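Local coordinates for protein novel Thermotoga maritima enzyme TM1112 (Thermotoga maritima, PDB 1O5U) that is of unknown function but belongs to the cupin family of small beta-barrel proteins and is probably an enzyme, at residues W36-S41 with W88-P93; Y54-K59 with R95-L100; V15-P20 with K68-E73. All blocks are in the same frame, centred on the assembly; numbering follows the deposited sequence.

Contact 1: W36-S41 with W88-P93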
loop_
_atom_site.group_PDB
_atom_site.type_symbol
_atom_site.label_atom_id
_atom_site.label_comp_id
_atom_site.label_asym_id
_atom_site.label_seq_id
_atom_site.Cartn_x
_atom_site.Cartn_y
_atom_site.Cartn_z
ATOM N N TRP A 36 -1.265 -9.989 1.700
ATOM C CA TRP A 36 -1.557 -9.979 0.269
ATOM C C TRP A 36 -0.223 -9.912 -0.485
ATOM O O TRP A 36 0.717 -9.216 -0.080
ATOM C CB TRP A 36 -2.377 -8.768 -0.083
ATOM C CG TRP A 36 -2.757 -8.597 -1.526
ATOM C CD1 TRP A 36 -3.839 -9.094 -2.130
ATOM C CD2 TRP A 36 -2.125 -7.741 -2.473
ATOM N NE1 TRP A 36 -3.905 -8.651 -3.431
ATOM C CE2 TRP A 36 -2.850 -7.825 -3.667
ATOM C CE3 TRP A 36 -1.001 -6.930 -2.442
ATOM C CZ2 TRP A 36 -2.515 -7.111 -4.787
ATOM C CZ3 TRP A 36 -0.650 -6.238 -3.566
ATOM C CH2 TRP A 36 -1.416 -6.331 -4.732
ATOM N N GLU A 37 -0.132 -10.671 -1.566
ATOM C CA GLU A 37 1.049 -10.664 -2.410
ATOM C C GLU A 37 0.644 -10.520 -3.868
ATOM O O GLU A 37 -0.409 -11.012 -4.283
ATOM C CB GLU A 37 1.754 -12.018 -2.272
ATOM C CG GLU A 37 2.371 -12.252 -0.941
ATOM C CD GLU A 37 3.208 -13.537 -0.944
ATOM O OE1 GLU A 37 4.316 -13.543 -1.497
ATOM O OE2 GLU A 37 2.733 -14.531 -0.413
ATOM N N LYS A 38 1.539 -9.977 -4.665
ATOM C CA LYS A 38 1.276 -9.781 -6.083
ATOM C C LYS A 38 2.586 -9.817 -6.831
ATOM O O LYS A 38 3.574 -9.205 -6.423
ATOM C CB LYS A 38 0.622 -8.446 -6.344
ATOM C CG LYS A 38 0.043 -8.233 -7.724
ATOM C CD LYS A 38 -1.136 -9.095 -7.889
ATOM C CE LYS A 38 -1.901 -8.756 -9.083
ATOM N NZ LYS A 38 -1.183 -9.186 -10.251
ATOM N N GLU A 39 2.565 -10.522 -7.965
ATOM C CA GLU A 39 3.735 -10.649 -8.808
ATOM C C GLU A 39 3.881 -9.390 -9.653
ATOM O O GLU A 39 2.985 -8.576 -9.686
ATOM C CB GLU A 39 3.571 -11.875 -9.728
ATOM C CG GLU A 39 2.542 -11.653 -10.820
ATOM C CD GLU A 39 1.055 -11.704 -10.380
ATOM O OE1 GLU A 39 0.690 -12.124 -9.224
ATOM O OE2 GLU A 39 0.218 -11.388 -11.275
ATOM N N VAL A 40 4.982 -9.261 -10.404
ATOM C CA VAL A 40 5.154 -8.136 -11.339
ATOM C C VAL A 40 3.964 -8.112 -12.326
ATOM O O VAL A 40 3.639 -9.130 -12.948
ATOM C CB VAL A 40 6.504 -8.254 -12.081
ATOM C CG1 VAL A 40 6.600 -7.312 -13.280
ATOM C CG2 VAL A 40 7.644 -8.071 -11.076
ATOM N N SER A 41 3.345 -6.949 -12.474
ATOM C CA SER A 41 2.047 -6.778 -13.092
ATOM C C SER A 41 1.659 -5.306 -13.095
ATOM O O SER A 41 2.313 -4.483 -12.439
ATOM C CB SER A 41 0.979 -7.585 -12.341
ATOM O OG SER A 41 0.853 -7.181 -10.988
ATOM N N TRP A 88 -1.900 0.426 -10.237
ATOM C CA TRP A 88 -0.709 -0.151 -9.659
ATOM C C TRP A 88 0.204 -0.720 -10.734
ATOM O O TRP A 88 -0.252 -1.459 -11.619
ATOM C CB TRP A 88 -1.082 -1.305 -8.701
ATOM C CG TRP A 88 -1.472 -0.878 -7.304
ATOM C CD1 TRP A 88 -2.360 0.085 -6.974
ATOM C CD2 TRP A 88 -0.996 -1.427 -6.073
ATOM N NE1 TRP A 88 -2.459 0.185 -5.605
ATOM C CE2 TRP A 88 -1.640 -0.737 -5.024
ATOM C CE3 TRP A 88 -0.116 -2.458 -5.738
ATOM C CZ2 TRP A 88 -1.375 -0.994 -3.714
ATOM C CZ3 TRP A 88 0.112 -2.727 -4.428
ATOM C CH2 TRP A 88 -0.501 -2.003 -3.425
ATOM N N LYS A 89 1.493 -0.399 -10.653
ATOM C CA LYS A 89 2.526 -1.068 -11.465
ATOM C C LYS A 89 3.512 -1.711 -10.525
ATOM O O LYS A 89 4.320 -1.012 -9.872
ATOM C CB LYS A 89 3.246 -0.069 -12.370
ATOM C CG LYS A 89 4.166 -0.760 -13.374
ATOM C CD LYS A 89 4.703 0.164 -14.411
ATOM C CE LYS A 89 5.616 -0.616 -15.357
ATOM N NZ LYS A 89 6.348 0.263 -16.324
ATOM N N VAL A 90 3.399 -3.019 -10.381
ATOM C CA VAL A 90 4.211 -3.757 -9.435
ATOM C C VAL A 90 5.555 -4.048 -10.139
ATOM O O VAL A 90 5.621 -4.778 -11.112
ATOM C CB VAL A 90 3.559 -5.075 -9.029
ATOM C CG1 VAL A 90 4.535 -5.888 -8.164
ATOM C CG2 VAL A 90 2.195 -4.877 -8.316
ATOM N N LEU A 91 6.619 -3.407 -9.685
ATOM C CA LEU A 91 7.921 -3.517 -10.328
ATOM C C LEU A 91 8.765 -4.635 -9.719
ATOM O O LEU A 91 9.556 -5.291 -10.426
ATOM C CB LEU A 91 8.662 -2.190 -10.158
ATOM C CG LEU A 91 8.030 -0.976 -10.842
ATOM C CD1 LEU A 91 8.776 0.261 -10.429
ATOM C CD2 LEU A 91 7.996 -1.112 -12.345
ATOM N N GLU A 92 8.643 -4.795 -8.407
ATOM C CA GLU A 92 9.224 -5.943 -7.695
ATOM C C GLU A 92 8.118 -6.626 -6.936
ATOM O O GLU A 92 7.319 -5.951 -6.277
ATOM C CB GLU A 92 10.326 -5.470 -6.758
ATOM C CG GLU A 92 11.457 -4.766 -7.505
ATOM C CD GLU A 92 12.444 -4.107 -6.579
ATOM O OE1 GLU A 92 12.368 -4.318 -5.349
ATOM O OE2 GLU A 92 13.286 -3.355 -7.116
ATOM N N PRO A 93 8.051 -7.960 -6.959
ATOM C CA PRO A 93 6.944 -8.666 -6.298
ATOM C C PRO A 93 6.662 -8.176 -4.894
ATOM O O PRO A 93 7.582 -8.066 -4.057
ATOM C CB PRO A 93 7.414 -10.123 -6.297
ATOM C CG PRO A 93 8.307 -10.194 -7.424
ATOM C CD PRO A 93 8.975 -8.896 -7.624
#

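Contact 2: Y54-K59 with R95-L100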
loop_
_atom_site.group_PDB
_atom_site.type_symbol
_atom_site.label_atom_id
_atom_site.label_comp_id
_atom_site.label_asym_id
_atom_site.label_seq_id
_atom_site.Cartn_x
_atom_site.Cartn_y
_atom_site.Cartn_z
ATOM N N TYR A 54 1.142 -2.199 5.187
ATOM C CA TYR A 54 2.555 -2.208 5.550
ATOM C C TYR A 54 3.323 -3.136 4.582
ATOM O O TYR A 54 3.032 -4.313 4.483
ATOM C CB TYR A 54 2.769 -2.639 7.002
ATOM C CG TYR A 54 4.222 -2.599 7.402
ATOM C CD1 TYR A 54 4.948 -3.776 7.627
ATOM C CD2 TYR A 54 4.921 -1.382 7.418
ATOM C CE1 TYR A 54 6.266 -3.734 7.951
ATOM C CE2 TYR A 54 6.272 -1.355 7.692
ATOM C CZ TYR A 54 6.923 -2.512 7.985
ATOM O OH TYR A 54 8.268 -2.456 8.300
ATOM N N ILE A 55 4.289 -2.587 3.881
ATOM C CA ILE A 55 5.027 -3.332 2.842
ATOM C C ILE A 55 6.203 -4.131 3.423
ATOM O O ILE A 55 7.199 -3.573 3.966
ATOM C CB ILE A 55 5.518 -2.388 1.696
ATOM C CG1 ILE A 55 4.450 -1.437 1.207
ATOM C CG2 ILE A 55 6.107 -3.162 0.529
ATOM C CD1 ILE A 55 3.170 -2.076 0.774
ATOM N N LEU A 56 6.085 -5.460 3.300
ATOM C CA LEU A 56 7.125 -6.361 3.741
ATOM C C LEU A 56 8.216 -6.529 2.692
ATOM O O LEU A 56 9.387 -6.655 3.016
ATOM C CB LEU A 56 6.517 -7.745 4.096
ATOM C CG LEU A 56 5.542 -7.761 5.282
ATOM C CD1 LEU A 56 4.940 -9.129 5.481
ATOM C CD2 LEU A 56 6.274 -7.337 6.548
ATOM N N GLU A 57 7.813 -6.577 1.424
ATOM C CA GLU A 57 8.710 -6.725 0.302
ATOM C C GLU A 57 8.098 -6.066 -0.909
ATOM O O GLU A 57 6.888 -6.016 -1.039
ATOM C CB GLU A 57 8.928 -8.200 -0.052
ATOM C CG GLU A 57 9.493 -9.076 1.049
ATOM C CD GLU A 57 10.949 -8.735 1.422
ATOM O OE1 GLU A 57 11.685 -8.081 0.648
ATOM O OE2 GLU A 57 11.361 -9.144 2.533
ATOM N N GLY A 58 8.954 -5.596 -1.807
ATOM C CA GLY A 58 8.496 -5.173 -3.119
ATOM C C GLY A 58 8.596 -3.702 -3.400
ATOM O O GLY A 58 9.172 -2.947 -2.608
ATOM N N LYS A 59 8.090 -3.335 -4.550
ATOM C CA LYS A 59 8.192 -1.952 -5.061
ATOM C C LYS A 59 7.076 -1.791 -6.052
ATOM O O LYS A 59 6.935 -2.602 -6.989
ATOM C CB LYS A 59 9.508 -1.685 -5.749
ATOM C CG LYS A 59 9.625 -0.236 -6.307
ATOM C CD LYS A 59 10.908 0.018 -6.988
ATOM C CE LYS A 59 11.027 1.464 -7.340
ATOM N NZ LYS A 59 12.364 1.767 -8.059
ATOM N N ARG A 95 4.737 -8.061 -1.124
ATOM C CA ARG A 95 4.111 -8.746 0.018
ATOM C C ARG A 95 3.776 -7.693 1.041
ATOM O O ARG A 95 4.610 -6.870 1.395
ATOM C CB ARG A 95 5.002 -9.808 0.636
ATOM C CG ARG A 95 4.395 -10.508 1.784
ATOM C CD ARG A 95 5.225 -11.673 2.312
ATOM N NE ARG A 95 5.510 -12.634 1.271
ATOM C CZ ARG A 95 6.671 -13.208 1.056
ATOM N NH1 ARG A 95 6.786 -14.040 0.042
ATOM N NH2 ARG A 95 7.721 -12.966 1.826
ATOM N N LYS A 96 2.536 -7.674 1.509
ATOM C CA LYS A 96 2.129 -6.649 2.469
ATOM C C LYS A 96 1.118 -7.172 3.449
ATOM O O LYS A 96 0.375 -8.153 3.157
ATOM C CB LYS A 96 1.552 -5.440 1.727
ATOM C CG LYS A 96 0.284 -5.687 1.050
ATOM C CD LYS A 96 -0.128 -4.541 0.126
ATOM C CE LYS A 96 -1.646 -4.511 0.005
ATOM N NZ LYS A 96 -2.078 -3.171 -0.530
ATOM N N HIS A 97 1.106 -6.544 4.625
ATOM C CA HIS A 97 -0.015 -6.645 5.589
ATOM C C HIS A 97 -1.006 -5.516 5.262
ATOM O O HIS A 97 -0.568 -4.397 4.922
ATOM C CB HIS A 97 0.503 -6.490 7.037
ATOM C CG HIS A 97 1.171 -7.715 7.585
ATOM N ND1 HIS A 97 0.458 -8.788 8.075
ATOM C CD2 HIS A 97 2.483 -8.023 7.757
ATOM C CE1 HIS A 97 1.296 -9.734 8.476
ATOM N NE2 HIS A 97 2.538 -9.290 8.306
ATOM N N TYR A 98 -2.319 -5.777 5.362
ATOM C CA TYR A 98 -3.318 -4.761 5.006
ATOM C C TYR A 98 -4.496 -4.773 5.949
ATOM O O TYR A 98 -4.858 -5.809 6.492
ATOM C CB TYR A 98 -3.766 -4.868 3.532
ATOM C CG TYR A 98 -4.640 -6.051 3.274
ATOM C CD1 TYR A 98 -6.026 -5.974 3.410
ATOM C CD2 TYR A 98 -4.090 -7.277 2.971
ATOM C CE1 TYR A 98 -6.831 -7.115 3.203
ATOM C CE2 TYR A 98 -4.872 -8.386 2.756
ATOM C CZ TYR A 98 -6.223 -8.323 2.873
ATOM O OH TYR A 98 -6.971 -9.492 2.671
ATOM N N ASN A 99 -5.062 -3.587 6.174
ATOM C CA ASN A 99 -6.187 -3.392 7.107
ATOM C C ASN A 99 -7.178 -2.495 6.412
ATOM O O ASN A 99 -6.832 -1.407 6.023
ATOM C CB ASN A 99 -5.714 -2.741 8.425
ATOM C CG ASN A 99 -6.793 -2.670 9.480
ATOM O OD1 ASN A 99 -7.414 -3.699 9.839
ATOM N ND2 ASN A 99 -7.037 -1.455 10.006
ATOM N N LEU A 100 -8.387 -3.001 6.193
ATOM C CA LEU A 100 -9.484 -2.211 5.620
ATOM C C LEU A 100 -10.186 -1.521 6.759
ATOM O O LEU A 100 -10.357 -2.121 7.808
ATOM C CB LEU A 100 -10.460 -3.131 4.884
ATOM C CG LEU A 100 -9.851 -4.035 3.819
ATOM C CD1 LEU A 100 -10.948 -4.851 3.173
ATOM C CD2 LEU A 100 -9.125 -3.206 2.800
#

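Contact 3: V15-P20 with K68-E73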
loop_
_atom_site.group_PDB
_atom_site.type_symbol
_atom_site.label_atom_id
_atom_site.label_comp_id
_atom_site.label_asym_id
_atom_site.label_seq_id
_atom_site.Cartn_x
_atom_site.Cartn_y
_atom_site.Cartn_z
ATOM N N VAL A 15 -2.459 9.651 -1.490
ATOM C CA VAL A 15 -1.855 8.469 -0.896
ATOM C C VAL A 15 -0.793 8.922 0.126
ATOM O O VAL A 15 0.142 9.677 -0.210
ATOM C CB VAL A 15 -1.191 7.572 -1.926
ATOM C CG1 VAL A 15 -0.683 6.303 -1.277
ATOM C CG2 VAL A 15 -2.178 7.220 -3.048
ATOM N N LYS A 16 -0.953 8.486 1.369
ATOM C CA LYS A 16 -0.105 8.937 2.446
ATOM C C LYS A 16 0.877 7.846 2.676
ATOM O O LYS A 16 0.479 6.708 2.745
ATOM C CB LYS A 16 -0.940 9.176 3.699
ATOM C CG LYS A 16 -1.925 10.259 3.466
ATOM C CD LYS A 16 -2.923 10.432 4.591
ATOM C CE LYS A 16 -3.883 11.589 4.263
ATOM N NZ LYS A 16 -3.176 12.919 4.071
ATOM N N ILE A 17 2.153 8.194 2.786
ATOM C CA ILE A 17 3.239 7.224 2.893
ATOM C C ILE A 17 4.254 7.679 3.925
ATOM O O ILE A 17 4.693 8.857 3.937
ATOM C CB ILE A 17 3.962 7.087 1.537
ATOM C CG1 ILE A 17 2.976 6.742 0.422
ATOM C CG2 ILE A 17 5.083 6.044 1.618
ATOM C CD1 ILE A 17 3.595 6.796 -1.026
ATOM N N GLU A 18 4.637 6.779 4.812
ATOM C CA GLU A 18 5.643 7.088 5.769
ATOM C C GLU A 18 6.427 5.876 6.117
ATOM O O GLU A 18 5.973 4.763 5.910
ATOM C CB GLU A 18 4.984 7.693 7.040
ATOM C CG GLU A 18 4.387 6.710 8.017
ATOM C CD GLU A 18 3.633 7.379 9.138
ATOM O OE1 GLU A 18 2.884 8.353 8.834
ATOM O OE2 GLU A 18 3.829 6.980 10.311
ATOM N N LYS A 19 7.638 6.094 6.600
ATOM C CA LYS A 19 8.419 5.060 7.239
ATOM C C LYS A 19 8.051 5.124 8.709
ATOM O O LYS A 19 8.481 6.068 9.428
ATOM C CB LYS A 19 9.919 5.322 7.053
ATOM C CG LYS A 19 10.350 5.259 5.608
ATOM C CD LYS A 19 10.327 3.846 5.080
ATOM C CE LYS A 19 11.169 3.707 3.765
ATOM N NZ LYS A 19 10.802 2.459 3.052
ATOM N N PRO A 20 7.252 4.159 9.207
ATOM C CA PRO A 20 6.723 4.296 10.567
ATOM C C PRO A 20 7.797 4.068 11.615
ATOM O O PRO A 20 8.756 3.345 11.369
ATOM C CB PRO A 20 5.637 3.201 10.615
ATOM C CG PRO A 20 6.239 2.145 9.777
ATOM C CD PRO A 20 6.780 2.909 8.575
ATOM N N LYS A 68 -1.468 11.739 -10.202
ATOM C CA LYS A 68 -0.437 11.835 -9.169
ATOM C C LYS A 68 0.315 10.529 -9.039
ATOM O O LYS A 68 -0.278 9.457 -9.146
ATOM C CB LYS A 68 -1.037 12.263 -7.820
ATOM C CG LYS A 68 -1.726 13.595 -7.884
ATOM C CD LYS A 68 -2.242 14.053 -6.529
ATOM C CE LYS A 68 -3.155 15.268 -6.679
ATOM N NZ LYS A 68 -3.747 15.687 -5.363
ATOM N N LYS A 69 1.630 10.622 -8.796
ATOM C CA LYS A 69 2.525 9.487 -8.875
ATOM C C LYS A 69 3.267 9.314 -7.577
ATOM O O LYS A 69 3.758 10.282 -6.989
ATOM C CB LYS A 69 3.516 9.689 -10.014
ATOM C CG LYS A 69 2.774 9.692 -11.382
ATOM C CD LYS A 69 3.698 9.483 -12.539
ATOM C CE LYS A 69 2.973 9.142 -13.834
ATOM N NZ LYS A 69 2.749 7.658 -13.914
ATOM N N TYR A 70 3.342 8.067 -7.148
ATOM C CA TYR A 70 3.948 7.702 -5.872
ATOM C C TYR A 70 4.681 6.385 -6.102
ATOM O O TYR A 70 4.325 5.620 -7.012
ATOM C CB TYR A 70 2.845 7.402 -4.870
ATOM C CG TYR A 70 1.915 8.536 -4.605
ATOM C CD1 TYR A 70 2.239 9.560 -3.696
ATOM C CD2 TYR A 70 0.726 8.636 -5.307
ATOM C CE1 TYR A 70 1.333 10.631 -3.472
ATOM C CE2 TYR A 70 -0.140 9.702 -5.102
ATOM C CZ TYR A 70 0.180 10.695 -4.204
ATOM O OH TYR A 70 -0.719 11.713 -4.029
ATOM N N VAL A 71 5.710 6.154 -5.309
ATOM C CA VAL A 71 6.363 4.865 -5.244
ATOM C C VAL A 71 6.216 4.408 -3.802
ATOM O O VAL A 71 6.426 5.209 -2.813
ATOM C CB VAL A 71 7.854 4.990 -5.632
ATOM C CG1 VAL A 71 8.653 3.719 -5.274
ATOM C CG2 VAL A 71 7.955 5.264 -7.100
ATOM N N ILE A 72 5.903 3.137 -3.663
ATOM C CA ILE A 72 5.881 2.508 -2.337
ATOM C C ILE A 72 6.777 1.304 -2.356
ATOM O O ILE A 72 6.890 0.623 -3.371
ATOM C CB ILE A 72 4.478 2.143 -1.908
ATOM C CG1 ILE A 72 3.768 1.320 -2.952
ATOM C CG2 ILE A 72 3.663 3.408 -1.684
ATOM C CD1 ILE A 72 2.316 0.931 -2.548
ATOM N N GLU A 73 7.475 1.101 -1.267
ATOM C CA GLU A 73 8.468 0.040 -1.230
ATOM C C GLU A 73 8.631 -0.504 0.156
ATOM O O GLU A 73 7.933 -0.044 1.089
ATOM C CB GLU A 73 9.768 0.478 -1.872
ATOM C CG GLU A 73 10.439 1.617 -1.249
ATOM C CD GLU A 73 11.470 2.289 -2.172
ATOM O OE1 GLU A 73 11.632 2.027 -3.448
ATOM O OE2 GLU A 73 12.112 3.107 -1.550
#

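Contact 1: W36-S41 with W88-P93
At the edge of the cupin barrel, where the chain passes from one sheet to the other, Trp36 and Trp88 meet in an offset edge-to-face pair. Their six-membered rings have centroids 5.5 Å apart and planes at 86°, with the edge of Trp36 turned to the face of Trp88. The closest atoms of the two indoles are Trp36 CZ3 and Trp88 CZ3, 3.7 Å apart. Trp88 also lies close to a bound ligand of unknown identity. Strand 35-38 belongs to the five-stranded sheet and strand 85-90 to the four-stranded one, and the corner at Leu91 and Glu92, a classic beta bulge opposite Lys59, links the latter to strand 93-100. Val90 N donates to Ser41 O at 2.7 Å. Beside this bond CG1 of Val90 rests 3.5 Å from Glu39 O, and CG2 of Val40 touches CD of Pro93 at 3.8 Å. The hydroxyl of Ser41 donates to Glu39 O at 2.9 Å and accepts from Lys38 NZ, which also forms a salt bridge with Glu39 OE2 at 2.8 Å. An alanine here, keeping CB but not OG, would probably leave Glu39 O without this donor and Lys38 NZ with Glu39 alone of the two partners described.

Contact 2: Y54-K59 with R95-L100
Residues 54-57 run antiparallel to residues 95-97, their end-to-end directions 163° apart, with Tyr54 and His97 as a hydrogen-bonded pair and Ile55 and Lys96 as a non-hydrogen-bonded one. Tyr54 N donates to His97 O at 2.8 Å, and His97 N returns a bond to Tyr54 O. Beyond Ile55 the register slips by one residue: Leu56 and Glu57 both face Arg95 in a classic beta bulge, and Arg95 O takes two N-H groups, from Leu56 N at 2.8 Å and from Glu57 N at 3.2 Å. The Glu57 N-H arrives in the carbonyl plane on a lone pair. Arg95 N closes the bulge by donating to Glu57 O at 3.0 Å. In the cupin barrel this is where the chain turns a corner at Leu56 and Glu57, leaving strand 51-55 of one sheet for strand 58-64 of the other. CD1 of Leu56 comes 3.5 Å from CD2 of His97, while the same methyl reaches the CG methylene of Arg95. ND1 of the same imidazole bonds to Trp33 O, which limits the ring's rotation, and the Arg95 guanidinium finds its salt-bridge partner in Glu37. Ile55 and Lys96 share the other face of the sheet, CD1 of Ile55 lying 3.9 Å from CB of Lys96. CG of Lys96 sits between its backbone N and carbonyl carbon (chi1 68°), and beyond it the chain runs extended to NZ, which is covalently linked to C1 of the unidentified ligand.

Contact 3: V15-P20 with K68-E73
Val15 opens the contact by covering one face of the Tyr70 ring: its CB lies 3.9 Å from the ring centroid and 8° off the normal, a CH-pi contact over the centre. CG2 of Val15 adds a touch on the same ring, 3.8 Å from CE2, and the backbone O of Val15 comes within 3.6 Å of CE1. Val15 is also packed against Val78 and Phe80 of strand 77-80, the neighbour that pairs with strand 16-18. Two residues on, Ile17 points toward the opposite strand and places CD1 against both Tyr70 and Ile72. That methyl lies 4.0 Å from CB of Tyr70 and 3.5 Å from CG2 of Ile72, a tight carbon-carbon approach, and the Ile17 and Ile72 side chains cross at about a right angle. CD1 of Ile17 also comes 3.7 Å from Val71 O. Lys19 then brings its chain near Glu73, but NZ stays 4.8 Å from Glu73 OE2, and its salt bridge is with Asp76. No hydrogen bond joins the two segments. Strands 16-18 and 69-73 are each an outermost strand of its own sheet, their axes 8.8 Å apart at closest and 41° from parallel, and side chains from these two margins meet inside the cupin barrel. With aliphatic groups and one aromatic face making nearly all of the contact, the two sheet margins are probably held here mainly by apolar contact, and Lys19 and Glu73 probably add at most a weak attraction.

Contacts 1 and 3 bring the two sheets of the cupin barrel together, while contact 2 pairs two strands of one sheet up to the corner where the chain leaves it. Two probable backbone hydrogen bonds stitch contact 1 to contact 2, one in each sheet: Trp36 N to Lys96 O at 2.9 Å and Leu91 N to Lys59 O at 2.8 Å. Trp88 and Lys96, with CH2 and NZ 3.5 Å apart, both border an unidentified molecule that probably came from the crystallisation liquor but may mark the cupin pocket. Contact 3, its centre about 12 Å from that of contact 2, meets it where Ile55 CB is 3.4 Å from Glu73 O, and reaches contact 1 where Trp88 CH2 is 4.2 Å from Ile72 CD1.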